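Local coordinates for MHC class I-like protein MILL2 (Mus musculus, PDB 6A97), which binds heparan sulfate proteoglycans on the surface of fibroblasts and belongs to the MHC class I family, at residues A98-I101 against N102-Q106; E120-S123 against N124-R128; L141-Q145 against K146-W150; G154-Q158 against Q159-F163; V174-L178 against D179-P183. All blocks are in the same frame, centred on the assembly; numbering follows the deposited sequence.

Contact 1 (A98-I101 against N102-Q106); sequences AEVI and NQKSQ
Ser105 grips Ile101 O twice, once through its backbone and once through its side chain. The hydroxyl bond, Ser105 OG to Ile101 O, is 2.6 Å. The amide bond, Ser105 N to Ile101 O, is 2.9 Å and bent, with 138° at the hydrogen. The two donors reach the carbonyl oxygen from opposite faces of its plane, and OG sits well above that plane. Ser105 OG lies beside its own backbone N (chi1 -67°), which turns it back onto the preceding turn. The CG2 branch of Ile101 comes alongside, 3.8 Å from Ser105 OG. Just before it the bonds are ordinary helical ones. Lys104 N donates to Val100 O at 3.0 Å, and Asn102 N donates to Ala98 O at 2.9 Å. The first carbons of the longer side chains rest on carbonyls of the preceding turn. Gln103 CG is 3.2 Å from Glu99 O, and Lys104 CG is 3.5 Å from Val100 O. The carboxylate of Glu99 and the amide of Asn102 are turned 77° against each other and do not bond. Asn102 OD1 instead accepts from Ser37 N, which ties the helix to a loop. Val100 and Lys104 rest on Phe140. Lys104 also makes a cation-pi contact with Tyr135. Glu99, Gln103 and Lys104 touch helix 158-167, so this short helix meets strand 138-144 and the first alpha-2 helix.

Contact 2 (E120-S123 against N124-R128); sequences ELLS and NGSTR
Glu120 OE2 is held by two nitrogens of Arg128. The Arg128 NE bond to Glu120 OE2 is 2.7 Å and forms a salt bridge. The second, from Arg128 NH2 to the same Glu120 OE2, is weak at 3.1 Å. The carboxylate and guanidinium planes stand 70° apart, so the two groups do not lie flat together. Arg128 bends at chi3 (76°) and brings its NE edge back to the extended glutamate. The backbones of Glu120 and Arg128 also form an antiparallel hydrogen-bonded pair. Leu121 and Thr127 follow as a non-hydrogen-bonded pair on the other face. Next, Leu122 N donates to Ser126 O at 2.9 Å, in a nearly straight bond. A type I turn from Leu122 to Gly125 closes the hairpin. In it Gly125 N donates to Leu122 O at 2.8 Å, from above the carbonyl plane. Gly125 has a positive phi, which suits glycine. Asn124 OD1 takes the hydroxyl of Ser126 at 2.8 Å and packs against Leu122 CB. Leu121 rests on Leu186 of helix 171-193. This hairpin joins strands 113-121 and 127-135 of the MHC platform sheet. Its chemistry is mainly polar, and the salt bridge would probably add a side-chain tie to the backbone pairing where the strands begin.

Contact 3 (L141-Q145 against K146-W150); sequences LTFDQ and KTLTW
Phe143 and Trp150 meet across a beta hairpin, strands 138-144 and 149-152 at one side of the MHC platform sheet. They form a non-hydrogen-bonded antiparallel pair and are the tight part of the contact. The edge of Phe143 points at the face of the indole in a T-shaped stack. The Phe143 ring and the Trp150 five-membered ring have centroids 5.1 Å apart and planes at 66°. Phe143 CB lies over the six-membered ring of Trp150, 3.8 Å from its centroid, in a CH-pi contact. Phe143 CG is anti to the backbone N (chi1 -173°), which sets its CD1 over the indole and its CZ against Leu148. Val174 of helix 171-193 touches both aromatic side chains. Trp150 NE1 is hydrogen-bonded to Pro169 O. The turn is the polar, solvent side. Lys146 and Thr147 are exposed there, and the polar grip comes from Asp144. Asp144 N donates to Thr149 O at 2.9 Å. Leu148 N returns to Asp144 O at 2.6 Å, and Leu148 takes a positive phi. Finally, Thr147 N donates to Asp144 OD2 at 2.8 Å, arriving from above the carboxylate plane.

Contact 4 (G154-Q158 against Q159-F163); sequences GPSTQ and QNKMF
Thr157 and Asn160 make the capping bond that starts helix 158-167. Thr157 is the N-cap. Its OG1 accepts from Asn160 N at 3.0 Å, with 156° at the hydrogen. OG1 lies between the backbone N and the carbonyl carbon of Thr157 (chi1 71°), which turns it toward the first-turn amides. The side chain of Asn160 crosses obliquely beside the cap, with its CB 3.4 Å from Thr157 OG1. Among backbone bonds, Lys161 N donates to Thr157 O and Met162 N donates to Gln158 O. Both are 3.0 Å, and the second is almost straight at 173°. Thr157 O has a further donor, the hydroxyl of Ser156. Ser156 OG reaches Thr157 O at 2.8 Å, so two bonds hold this carbonyl. A water bridges Thr157 OG1 and, weakly, Gln159 NE2. The remaining contacts are van der Waals. Ser156 OG touches Lys161 CG at 3.5 Å. The lysine chain, straight until a bend at its last torsion, has its CD and CE beside the amide of Gln158. Met162 folds its CG over Gln158 O at 3.4 Å. Most of these residues are exposed. Further along, Phe163 stacks on His167 within the same helix. The whole is a threonine N-cap, where the loop after strand 149-152 enters the first alpha-2 helix of the MHC class I fold.

Contact 5 (V174-L178 against D179-P183); sequences VKTFL and DDICP
Phe177 and Ile181 meet at about a right angle on one side of helix 171-193. The CG2 branch of Ile181 touches the ring at Phe177 CE1, 3.7 Å away. Phe177 CG is anti to its own backbone N (chi1 -172°), which carries the ring toward Leu117 of the sheet. The other branch of Ile181 goes elsewhere: its CD1 lies 3.2 Å from Thr176 O. Cys182 CB comes near Phe177 CE2 more loosely. Lys175 and Asp179 sit on the outer side. Their opposite charges probably attract, but no salt bridge closes, with Lys175 NZ 4.6 Å from Asp179 OD2. The nearer approach is Lys175 CE to Asp179 OD2 at 3.6 Å. The backbone explains the spacing of these side chains. Thr176 O accepts two amides, Asp180 N at 2.8 Å and Ile181 N at 3.1 Å. Phe177 O then takes Cys182 N at 2.7 Å. The bonds from Ile181 N and Cys182 N both span five residues, as in a pi-type turn. Pro183 has no amide hydrogen, so Leu178 O gets no helical bond from it and faces its CD instead. The two short axes are 35° apart, so the helix kinks here. Cys182 is tied by a disulfide to Cys119 of strand 113-121, and Thr127 packs on Pro183. A disulfide from the alpha-2 helix to the sheet floor is characteristic of the MHC class I fold, and here it lies at the kink.

How the contacts relate
All five contacts belong to the alpha-1/alpha-2 platform. Contacts 2 and 3 are consecutive hairpins of one sheet, their inner strands 127-135 and 138-144 being neighbours. Contact 2 is a surface turn with a salt bridge, whereas contact 3 buries an aromatic pair. Contacts 1 and 5 are partly buried helix turns, and contact 4 is an exposed helix start. Contact 5 touches both hairpins, through Lys175 and Leu178 toward the turn of contact 3 and through its Pro183 end toward contact 2. Contact 1 touches contact 4 through Gln103 and Phe163, bringing the alpha-1 helical end to the first alpha-2 helix. Contact 2 lies farthest from contacts 1 and 4, its centre about 33 Å from each of theirs.

Contact 1 (A98-I101 against N102-Q106)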
loop_
_atom_site.group_PDB
_atom_site.type_symbol
_atom_site.label_atom_id
_atom_site.label_comp_id
_atom_site.label_asym_id
_atom_site.label_seq_id
_atom_site.Cartn_x
_atom_site.Cartn_y
_atom_site.Cartn_z
ATOM N N ALA A 98 22.371 35.201 -0.279
ATOM C CA ALA A 98 23.648 35.735 -0.744
ATOM C C ALA A 98 24.764 35.581 0.289
ATOM O O ALA A 98 25.888 35.211 -0.054
ATOM C CB ALA A 98 23.492 37.210 -1.130
ATOM N N GLU A 99 24.461 35.867 1.550
ATOM C CA GLU A 99 25.496 35.845 2.576
ATOM C C GLU A 99 25.907 34.417 2.922
ATOM O O GLU A 99 27.086 34.147 3.143
ATOM C CB GLU A 99 25.034 36.595 3.826
ATOM C CG GLU A 99 26.110 37.493 4.427
ATOM C CD GLU A 99 26.330 38.777 3.633
ATOM O OE1 GLU A 99 25.712 38.945 2.557
ATOM O OE2 GLU A 99 27.135 39.620 4.081
ATOM N N VAL A 100 24.946 33.498 2.948
ATOM C CA VAL A 100 25.274 32.088 3.154
ATOM C C VAL A 100 26.157 31.593 2.012
ATOM O O VAL A 100 27.164 30.918 2.234
ATOM C CB VAL A 100 24.012 31.207 3.261
ATOM C CG1 VAL A 100 24.380 29.733 3.154
ATOM C CG2 VAL A 100 23.285 31.481 4.574
ATOM N N ILE A 101 25.787 31.951 0.786
ATOM C CA ILE A 101 26.573 31.580 -0.385
ATOM C C ILE A 101 27.996 32.146 -0.323
ATOM O O ILE A 101 28.965 31.437 -0.603
ATOM C CB ILE A 101 25.889 32.051 -1.687
ATOM C CG1 ILE A 101 24.642 31.207 -1.965
ATOM C CG2 ILE A 101 26.852 31.969 -2.858
ATOM C CD1 ILE A 101 23.833 31.675 -3.155
ATOM N N ASN A 102 28.121 33.419 0.043
ATOM C CA ASN A 102 29.438 34.046 0.158
ATOM C C ASN A 102 30.333 33.345 1.181
ATOM O O ASN A 102 31.509 33.100 0.927
ATOM C CB ASN A 102 29.292 35.522 0.518
ATOM C CG ASN A 102 28.899 36.373 -0.676
ATOM O OD1 ASN A 102 29.335 36.120 -1.799
ATOM N ND2 ASN A 102 28.067 37.383 -0.442
ATOM N N GLN A 103 29.764 33.004 2.335
ATOM C CA GLN A 103 30.528 32.382 3.414
ATOM C C GLN A 103 30.934 30.953 3.076
ATOM O O GLN A 103 32.053 30.548 3.369
ATOM C CB GLN A 103 29.730 32.404 4.726
ATOM C CG GLN A 103 29.446 33.801 5.267
ATOM C CD GLN A 103 30.719 34.606 5.534
ATOM O OE1 GLN A 103 31.706 34.085 6.069
ATOM N NE2 GLN A 103 30.702 35.882 5.148
ATOM N N LYS A 104 30.036 30.201 2.444
ATOM C CA LYS A 104 30.351 28.833 2.042
ATOM C C LYS A 104 31.302 28.796 0.848
ATOM O O LYS A 104 32.048 27.830 0.663
ATOM C CB LYS A 104 29.074 28.054 1.715
ATOM C CG LYS A 104 28.269 27.646 2.945
ATOM C CD LYS A 104 29.138 26.879 3.942
ATOM C CE LYS A 104 28.297 26.263 5.054
ATOM N NZ LYS A 104 29.139 25.714 6.157
ATOM N N SER A 105 31.280 29.849 0.040
ATOM C CA SER A 105 32.164 29.927 -1.120
ATOM C C SER A 105 33.629 30.035 -0.711
ATOM O O SER A 105 34.525 29.821 -1.526
ATOM C CB SER A 105 31.785 31.113 -2.003
ATOM O OG SER A 105 30.516 30.910 -2.600
ATOM N N GLN A 106 33.869 30.365 0.554
ATOM C CA GLN A 106 35.229 30.501 1.062
ATOM C C GLN A 106 35.851 29.147 1.394
ATOM O O GLN A 106 37.072 29.032 1.508
ATOM C CB GLN A 106 35.248 31.394 2.302
ATOM C CG GLN A 106 34.829 32.830 2.037
ATOM C CD GLN A 106 35.200 33.763 3.175
ATOM O OE1 GLN A 106 36.151 33.509 3.916
ATOM N NE2 GLN A 106 34.449 34.848 3.322
#

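Contact 2 (E120-S123 against N124-R128)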
loop_
_atom_site.group_PDB
_atom_site.type_symbol
_atom_site.label_atom_id
_atom_site.label_comp_id
_atom_site.label_asym_id
_atom_site.label_seq_id
_atom_site.Cartn_x
_atom_site.Cartn_y
_atom_site.Cartn_z
ATOM N N GLU A 120 2.356 25.248 2.316
ATOM C CA GLU A 120 1.350 24.207 2.236
ATOM C C GLU A 120 -0.026 24.792 2.529
ATOM O O GLU A 120 -0.252 25.370 3.590
ATOM C CB GLU A 120 1.683 23.079 3.213
ATOM C CG GLU A 120 0.764 21.875 3.142
ATOM C CD GLU A 120 1.264 20.728 4.000
ATOM O OE1 GLU A 120 1.000 19.559 3.650
ATOM O OE2 GLU A 120 1.930 20.997 5.024
ATOM N N LEU A 121 -0.935 24.659 1.572
ATOM C CA LEU A 121 -2.304 25.117 1.756
ATOM C C LEU A 121 -3.107 24.053 2.496
ATOM O O LEU A 121 -3.254 22.932 2.015
ATOM C CB LEU A 121 -2.951 25.437 0.408
ATOM C CG LEU A 121 -4.405 25.906 0.423
ATOM C CD1 LEU A 121 -4.527 27.287 1.059
ATOM C CD2 LEU A 121 -4.977 25.903 -0.985
ATOM N N LEU A 122 -3.608 24.400 3.677
ATOM C CA LEU A 122 -4.422 23.470 4.448
ATOM C C LEU A 122 -5.882 23.583 4.022
ATOM O O LEU A 122 -6.317 24.636 3.554
ATOM C CB LEU A 122 -4.274 23.733 5.947
ATOM C CG LEU A 122 -2.860 23.626 6.524
ATOM C CD1 LEU A 122 -2.882 23.816 8.030
ATOM C CD2 LEU A 122 -2.231 22.291 6.162
ATOM N N SER A 123 -6.633 22.498 4.188
ATOM C CA SER A 123 -8.029 22.451 3.755
ATOM C C SER A 123 -8.904 23.464 4.494
ATOM O O SER A 123 -10.023 23.753 4.066
ATOM C CB SER A 123 -8.597 21.043 3.944
ATOM O OG SER A 123 -8.628 20.689 5.315
ATOM N N ASN A 124 -8.393 24.004 5.596
ATOM C CA ASN A 124 -9.096 25.048 6.331
ATOM C C ASN A 124 -8.663 26.448 5.895
ATOM O O ASN A 124 -8.935 27.432 6.583
ATOM C CB ASN A 124 -8.888 24.874 7.840
ATOM C CG ASN A 124 -7.492 25.261 8.291
ATOM O OD1 ASN A 124 -6.536 25.206 7.520
ATOM N ND2 ASN A 124 -7.371 25.658 9.552
ATOM N N GLY A 125 -7.977 26.527 4.756
ATOM C CA GLY A 125 -7.637 27.800 4.143
ATOM C C GLY A 125 -6.377 28.492 4.640
ATOM O O GLY A 125 -5.956 29.497 4.069
ATOM N N SER A 126 -5.772 27.965 5.700
ATOM C CA SER A 126 -4.566 28.573 6.261
ATOM C C SER A 126 -3.298 28.045 5.580
ATOM O O SER A 126 -3.355 27.093 4.806
ATOM C CB SER A 126 -4.496 28.328 7.769
ATOM O OG SER A 126 -4.438 26.942 8.057
ATOM N N THR A 127 -2.159 28.662 5.889
ATOM C CA THR A 127 -0.906 28.373 5.193
ATOM C C THR A 127 0.247 28.030 6.138
ATOM O O THR A 127 0.504 28.746 7.104
ATOM C CB THR A 127 -0.487 29.573 4.304
ATOM O OG1 THR A 127 -1.164 29.490 3.044
ATOM C CG2 THR A 127 1.022 29.591 4.060
ATOM N N ARG A 128 0.932 26.927 5.846
ATOM C CA ARG A 128 2.138 26.536 6.574
ATOM C C ARG A 128 3.382 26.646 5.690
ATOM O O ARG A 128 3.489 25.959 4.676
ATOM C CB ARG A 128 2.015 25.103 7.100
ATOM C CG ARG A 128 3.296 24.586 7.742
ATOM C CD ARG A 128 3.323 23.067 7.832
ATOM N NE ARG A 128 3.608 22.430 6.546
ATOM C CZ ARG A 128 4.813 22.014 6.162
ATOM N NH1 ARG A 128 5.862 22.161 6.962
ATOM N NH2 ARG A 128 4.971 21.445 4.973
#

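Contact 3 (L141-Q145 against K146-W150)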
loop_
_atom_site.group_PDB
_atom_site.type_symbol
_atom_site.label_atom_id
_atom_site.label_comp_id
_atom_site.label_asym_id
_atom_site.label_seq_id
_atom_site.Cartn_x
_atom_site.Cartn_y
_atom_site.Cartn_z
ATOM N N LEU A 141 20.552 24.315 8.119
ATOM C CA LEU A 141 19.719 25.279 8.829
ATOM C C LEU A 141 18.239 24.988 8.622
ATOM O O LEU A 141 17.844 24.362 7.637
ATOM C CB LEU A 141 20.038 26.707 8.375
ATOM C CG LEU A 141 21.493 27.177 8.470
ATOM C CD1 LEU A 141 21.629 28.604 7.965
ATOM C CD2 LEU A 141 22.022 27.067 9.900
ATOM N N THR A 142 17.420 25.450 9.557
ATOM C CA THR A 142 15.973 25.325 9.447
ATOM C C THR A 142 15.326 26.581 10.006
ATOM O O THR A 142 15.654 27.010 11.114
ATOM C CB THR A 142 15.441 24.092 10.205
ATOM O OG1 THR A 142 15.895 22.895 9.560
ATOM C CG2 THR A 142 13.911 24.099 10.246
ATOM N N PHE A 143 14.414 27.179 9.248
ATOM C CA PHE A 143 13.751 28.386 9.721
ATOM C C PHE A 143 12.584 28.028 10.635
ATOM O O PHE A 143 11.670 27.302 10.243
ATOM C CB PHE A 143 13.271 29.247 8.550
ATOM C CG PHE A 143 12.722 30.580 8.974
ATOM C CD1 PHE A 143 13.574 31.599 9.368
ATOM C CD2 PHE A 143 11.356 30.809 8.989
ATOM C CE1 PHE A 143 13.075 32.823 9.769
ATOM C CE2 PHE A 143 10.849 32.035 9.385
ATOM C CZ PHE A 143 11.710 33.042 9.776
ATOM N N ASP A 144 12.625 28.539 11.861
ATOM C CA ASP A 144 11.591 28.239 12.845
ATOM C C ASP A 144 10.400 29.175 12.667
ATOM O O ASP A 144 10.483 30.363 12.976
ATOM C CB ASP A 144 12.157 28.350 14.263
ATOM C CG ASP A 144 11.225 27.768 15.314
ATOM O OD1 ASP A 144 11.667 26.867 16.060
ATOM O OD2 ASP A 144 10.057 28.207 15.399
ATOM N N GLN A 145 9.296 28.628 12.168
ATOM C CA GLN A 145 8.098 29.408 11.868
ATOM C C GLN A 145 7.551 30.132 13.095
ATOM O O GLN A 145 7.127 31.286 13.008
ATOM C CB GLN A 145 7.015 28.502 11.277
ATOM C CG GLN A 145 7.449 27.772 10.021
ATOM C CD GLN A 145 7.775 28.725 8.886
ATOM O OE1 GLN A 145 8.765 28.546 8.175
ATOM N NE2 GLN A 145 6.938 29.746 8.708
ATOM N N LYS A 146 7.558 29.448 14.236
ATOM C CA LYS A 146 7.066 30.031 15.481
ATOM C C LYS A 146 7.997 31.126 15.992
ATOM O O LYS A 146 7.553 32.210 16.373
ATOM C CB LYS A 146 6.901 28.947 16.552
ATOM C CG LYS A 146 5.927 27.841 16.177
ATOM C CD LYS A 146 4.500 28.367 16.123
ATOM C CE LYS A 146 3.512 27.260 15.805
ATOM N NZ LYS A 146 3.670 26.782 14.400
ATOM N N THR A 147 9.292 30.834 15.982
ATOM C CA THR A 147 10.298 31.704 16.578
ATOM C C THR A 147 10.717 32.845 15.640
ATOM O O THR A 147 11.095 33.926 16.097
ATOM C CB THR A 147 11.535 30.866 16.998
ATOM O OG1 THR A 147 11.201 30.078 18.147
ATOM C CG2 THR A 147 12.717 31.744 17.351
ATOM N N LEU A 148 10.613 32.600 14.333
ATOM C CA LEU A 148 11.073 33.527 13.291
ATOM C C LEU A 148 12.586 33.722 13.345
ATOM O O LEU A 148 13.091 34.820 13.121
ATOM C CB LEU A 148 10.367 34.885 13.388
ATOM C CG LEU A 148 8.845 34.888 13.247
ATOM C CD1 LEU A 148 8.325 36.317 13.207
ATOM C CD2 LEU A 148 8.415 34.121 12.004
ATOM N N THR A 149 13.301 32.643 13.638
ATOM C CA THR A 149 14.758 32.662 13.647
ATOM C C THR A 149 15.272 31.360 13.040
ATOM O O THR A 149 14.552 30.362 12.988
ATOM C CB THR A 149 15.321 32.843 15.082
ATOM O OG1 THR A 149 14.544 33.820 15.786
ATOM C CG2 THR A 149 16.778 33.290 15.054
ATOM N N TRP A 150 16.514 31.371 12.579
ATOM C CA TRP A 150 17.125 30.180 12.010
ATOM C C TRP A 150 17.687 29.232 13.069
ATOM O O TRP A 150 18.391 29.643 13.996
ATOM C CB TRP A 150 18.224 30.581 11.032
ATOM C CG TRP A 150 17.683 31.159 9.766
ATOM C CD1 TRP A 150 17.490 32.481 9.484
ATOM C CD2 TRP A 150 17.255 30.432 8.609
ATOM N NE1 TRP A 150 16.975 32.623 8.216
ATOM C CE2 TRP A 150 16.819 31.381 7.658
ATOM C CE3 TRP A 150 17.202 29.073 8.281
ATOM C CZ2 TRP A 150 16.333 31.013 6.402
ATOM C CZ3 TRP A 150 16.721 28.707 7.032
ATOM C CH2 TRP A 150 16.295 29.674 6.106
#

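Contact 4 (G154-Q158 against Q159-F163)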
loop_
_atom_site.group_PDB
_atom_site.type_symbol
_atom_site.label_atom_id
_atom_site.label_comp_id
_atom_site.label_asym_id
_atom_site.label_seq_id
_atom_site.Cartn_x
_atom_site.Cartn_y
_atom_site.Cartn_z
ATOM N N GLY A 154 22.746 20.709 12.804
ATOM C CA GLY A 154 23.788 19.774 13.191
ATOM C C GLY A 154 24.455 20.145 14.505
ATOM O O GLY A 154 24.126 21.170 15.105
ATOM N N PRO A 155 25.384 19.297 14.975
ATOM C CA PRO A 155 26.207 19.651 16.135
ATOM C C PRO A 155 26.961 20.944 15.865
ATOM O O PRO A 155 27.514 21.108 14.778
ATOM C CB PRO A 155 27.164 18.465 16.267
ATOM C CG PRO A 155 26.443 17.329 15.628
ATOM C CD PRO A 155 25.670 17.937 14.490
ATOM N N SER A 156 26.976 21.852 16.834
ATOM C CA SER A 156 27.513 23.183 16.591
ATOM C C SER A 156 27.890 23.921 17.863
ATOM O O SER A 156 27.145 23.907 18.838
ATOM C CB SER A 156 26.496 24.018 15.810
ATOM O OG SER A 156 26.876 25.383 15.784
ATOM N N THR A 157 29.049 24.570 17.841
ATOM C CA THR A 157 29.423 25.505 18.892
ATOM C C THR A 157 28.408 26.643 18.956
ATOM O O THR A 157 27.725 26.938 17.968
ATOM C CB THR A 157 30.826 26.093 18.658
ATOM O OG1 THR A 157 30.787 27.000 17.548
ATOM C CG2 THR A 157 31.824 24.988 18.361
ATOM N N GLN A 158 28.309 27.280 20.120
ATOM C CA GLN A 158 27.455 28.454 20.283
ATOM C C GLN A 158 27.911 29.592 19.370
ATOM O O GLN A 158 27.089 30.341 18.843
ATOM C CB GLN A 158 27.448 28.914 21.741
ATOM C CG GLN A 158 26.834 27.896 22.682
ATOM C CD GLN A 158 25.400 27.564 22.318
ATOM O OE1 GLN A 158 24.561 28.453 22.182
ATOM N NE2 GLN A 158 25.117 26.277 22.141
ATOM N N GLN A 159 29.222 29.702 19.182
ATOM C CA GLN A 159 29.798 30.701 18.296
ATOM C C GLN A 159 29.293 30.540 16.862
ATOM O O GLN A 159 28.936 31.520 16.208
ATOM C CB GLN A 159 31.326 30.620 18.326
ATOM C CG GLN A 159 31.987 31.127 17.040
ATOM C CD GLN A 159 33.496 31.236 17.153
ATOM O OE1 GLN A 159 34.017 32.196 17.721
ATOM N NE2 GLN A 159 34.204 30.251 16.613
ATOM N N ASN A 160 29.261 29.303 16.375
ATOM C CA ASN A 160 28.798 29.048 15.016
ATOM C C ASN A 160 27.290 29.206 14.880
ATOM O O ASN A 160 26.805 29.631 13.832
ATOM C CB ASN A 160 29.227 27.656 14.552
ATOM C CG ASN A 160 30.719 27.563 14.310
ATOM O OD1 ASN A 160 31.376 28.568 14.040
ATOM N ND2 ASN A 160 31.262 26.356 14.400
ATOM N N LYS A 161 26.546 28.873 15.930
ATOM C CA LYS A 161 25.103 29.092 15.927
ATOM C C LYS A 161 24.780 30.569 15.745
ATOM O O LYS A 161 23.983 30.934 14.877
ATOM C CB LYS A 161 24.459 28.583 17.217
ATOM C CG LYS A 161 24.198 27.082 17.262
ATOM C CD LYS A 161 23.575 26.679 18.599
ATOM C CE LYS A 161 23.439 25.167 18.733
ATOM N NZ LYS A 161 22.390 24.604 17.832
ATOM N N MET A 162 25.400 31.410 16.569
ATOM C CA MET A 162 25.213 32.856 16.487
ATOM C C MET A 162 25.636 33.383 15.120
ATOM O O MET A 162 24.938 34.198 14.524
ATOM C CB MET A 162 25.998 33.565 17.595
ATOM C CG MET A 162 25.452 33.304 19.000
ATOM S SD MET A 162 26.471 34.024 20.309
ATOM C CE MET A 162 27.058 35.521 19.517
ATOM N N PHE A 163 26.777 32.906 14.635
ATOM C CA PHE A 163 27.275 33.263 13.315
ATOM C C PHE A 163 26.230 33.042 12.221
ATOM O O PHE A 163 25.964 33.942 11.423
ATOM C CB PHE A 163 28.542 32.466 12.993
ATOM C CG PHE A 163 29.181 32.832 11.677
ATOM C CD1 PHE A 163 28.790 32.215 10.496
ATOM C CD2 PHE A 163 30.183 33.789 11.624
ATOM C CE1 PHE A 163 29.379 32.550 9.289
ATOM C CE2 PHE A 163 30.777 34.130 10.420
ATOM C CZ PHE A 163 30.376 33.510 9.252
HETATM O O HOH W 1 33.095 27.980 17.016
#

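Contact 5 (V174-L178 against D179-P183)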
loop_
_atom_site.group_PDB
_atom_site.type_symbol
_atom_site.label_atom_id
_atom_site.label_comp_id
_atom_site.label_asym_id
_atom_site.label_seq_id
_atom_site.Cartn_x
_atom_site.Cartn_y
_atom_site.Cartn_z
ATOM N N VAL A 174 12.230 36.429 4.819
ATOM C CA VAL A 174 11.792 35.039 4.806
ATOM C C VAL A 174 10.290 34.937 5.032
ATOM O O VAL A 174 9.582 34.252 4.290
ATOM C CB VAL A 174 12.523 34.202 5.885
ATOM C CG1 VAL A 174 11.897 32.819 6.010
ATOM C CG2 VAL A 174 14.010 34.100 5.566
ATOM N N LYS A 175 9.804 35.642 6.051
ATOM C CA LYS A 175 8.413 35.497 6.457
ATOM C C LYS A 175 7.461 36.071 5.406
ATOM O O LYS A 175 6.399 35.504 5.168
ATOM C CB LYS A 175 8.175 36.148 7.829
ATOM C CG LYS A 175 7.362 37.434 7.808
ATOM C CD LYS A 175 6.948 37.855 9.211
ATOM C CE LYS A 175 5.963 36.858 9.809
ATOM N NZ LYS A 175 5.533 37.246 11.180
ATOM N N THR A 176 7.836 37.175 4.763
ATOM C CA THR A 176 6.974 37.741 3.729
ATOM C C THR A 176 6.882 36.766 2.563
ATOM O O THR A 176 5.796 36.508 2.042
ATOM C CB THR A 176 7.472 39.110 3.218
ATOM O OG1 THR A 176 8.771 38.967 2.632
ATOM C CG2 THR A 176 7.521 40.130 4.350
ATOM N N PHE A 177 8.020 36.202 2.175
ATOM C CA PHE A 177 8.034 35.241 1.078
ATOM C C PHE A 177 7.206 33.995 1.398
ATOM O O PHE A 177 6.416 33.546 0.570
ATOM C CB PHE A 177 9.463 34.832 0.724
ATOM C CG PHE A 177 9.552 33.989 -0.515
ATOM C CD1 PHE A 177 9.609 34.580 -1.766
ATOM C CD2 PHE A 177 9.556 32.606 -0.431
ATOM C CE1 PHE A 177 9.678 33.806 -2.912
ATOM C CE2 PHE A 177 9.625 31.829 -1.572
ATOM C CZ PHE A 177 9.689 32.429 -2.814
ATOM N N LEU A 178 7.379 33.442 2.594
ATOM C CA LEU A 178 6.676 32.210 2.948
ATOM C C LEU A 178 5.200 32.427 3.271
ATOM O O LEU A 178 4.373 31.558 2.997
ATOM C CB LEU A 178 7.354 31.522 4.135
ATOM C CG LEU A 178 8.759 30.965 3.911
ATOM C CD1 LEU A 178 9.240 30.258 5.165
ATOM C CD2 LEU A 178 8.778 30.018 2.715
ATOM N N ASP A 179 4.870 33.575 3.857
ATOM C CA ASP A 179 3.498 33.829 4.297
ATOM C C ASP A 179 2.647 34.541 3.249
ATOM O O ASP A 179 1.426 34.395 3.240
ATOM C CB ASP A 179 3.493 34.652 5.589
ATOM C CG ASP A 179 4.187 33.946 6.738
ATOM O OD1 ASP A 179 4.842 32.910 6.493
ATOM O OD2 ASP A 179 4.084 34.433 7.884
ATOM N N ASP A 180 3.280 35.321 2.378
ATOM C CA ASP A 180 2.529 36.124 1.416
ATOM C C ASP A 180 2.797 35.751 -0.043
ATOM O O ASP A 180 1.861 35.517 -0.809
ATOM C CB ASP A 180 2.829 37.611 1.619
ATOM C CG ASP A 180 2.548 38.074 3.035
ATOM O OD1 ASP A 180 1.706 37.445 3.714
ATOM O OD2 ASP A 180 3.161 39.072 3.468
ATOM N N ILE A 181 4.071 35.700 -0.425
ATOM C CA ILE A 181 4.432 35.520 -1.830
ATOM C C ILE A 181 4.215 34.085 -2.310
ATOM O O ILE A 181 3.503 33.863 -3.292
ATOM C CB ILE A 181 5.900 35.933 -2.104
ATOM C CG1 ILE A 181 6.046 37.460 -2.104
ATOM C CG2 ILE A 181 6.350 35.425 -3.457
ATOM C CD1 ILE A 181 6.043 38.101 -0.736
ATOM N N CYS A 182 4.824 33.116 -1.629
ATOM C CA CYS A 182 4.642 31.704 -1.981
ATOM C C CYS A 182 3.168 31.275 -2.038
ATOM O O CYS A 182 2.771 30.623 -3.004
ATOM C CB CYS A 182 5.417 30.794 -1.008
ATOM S SG CYS A 182 4.742 29.113 -0.865
ATOM N N PRO A 183 2.350 31.634 -1.025
ATOM C CA PRO A 183 0.934 31.245 -1.133
ATOM C C PRO A 183 0.215 31.850 -2.343
ATOM O O PRO A 183 -0.653 31.200 -2.930
ATOM C CB PRO A 183 0.322 31.777 0.170
ATOM C CG PRO A 183 1.464 31.836 1.122
ATOM C CD PRO A 183 2.637 32.249 0.285
#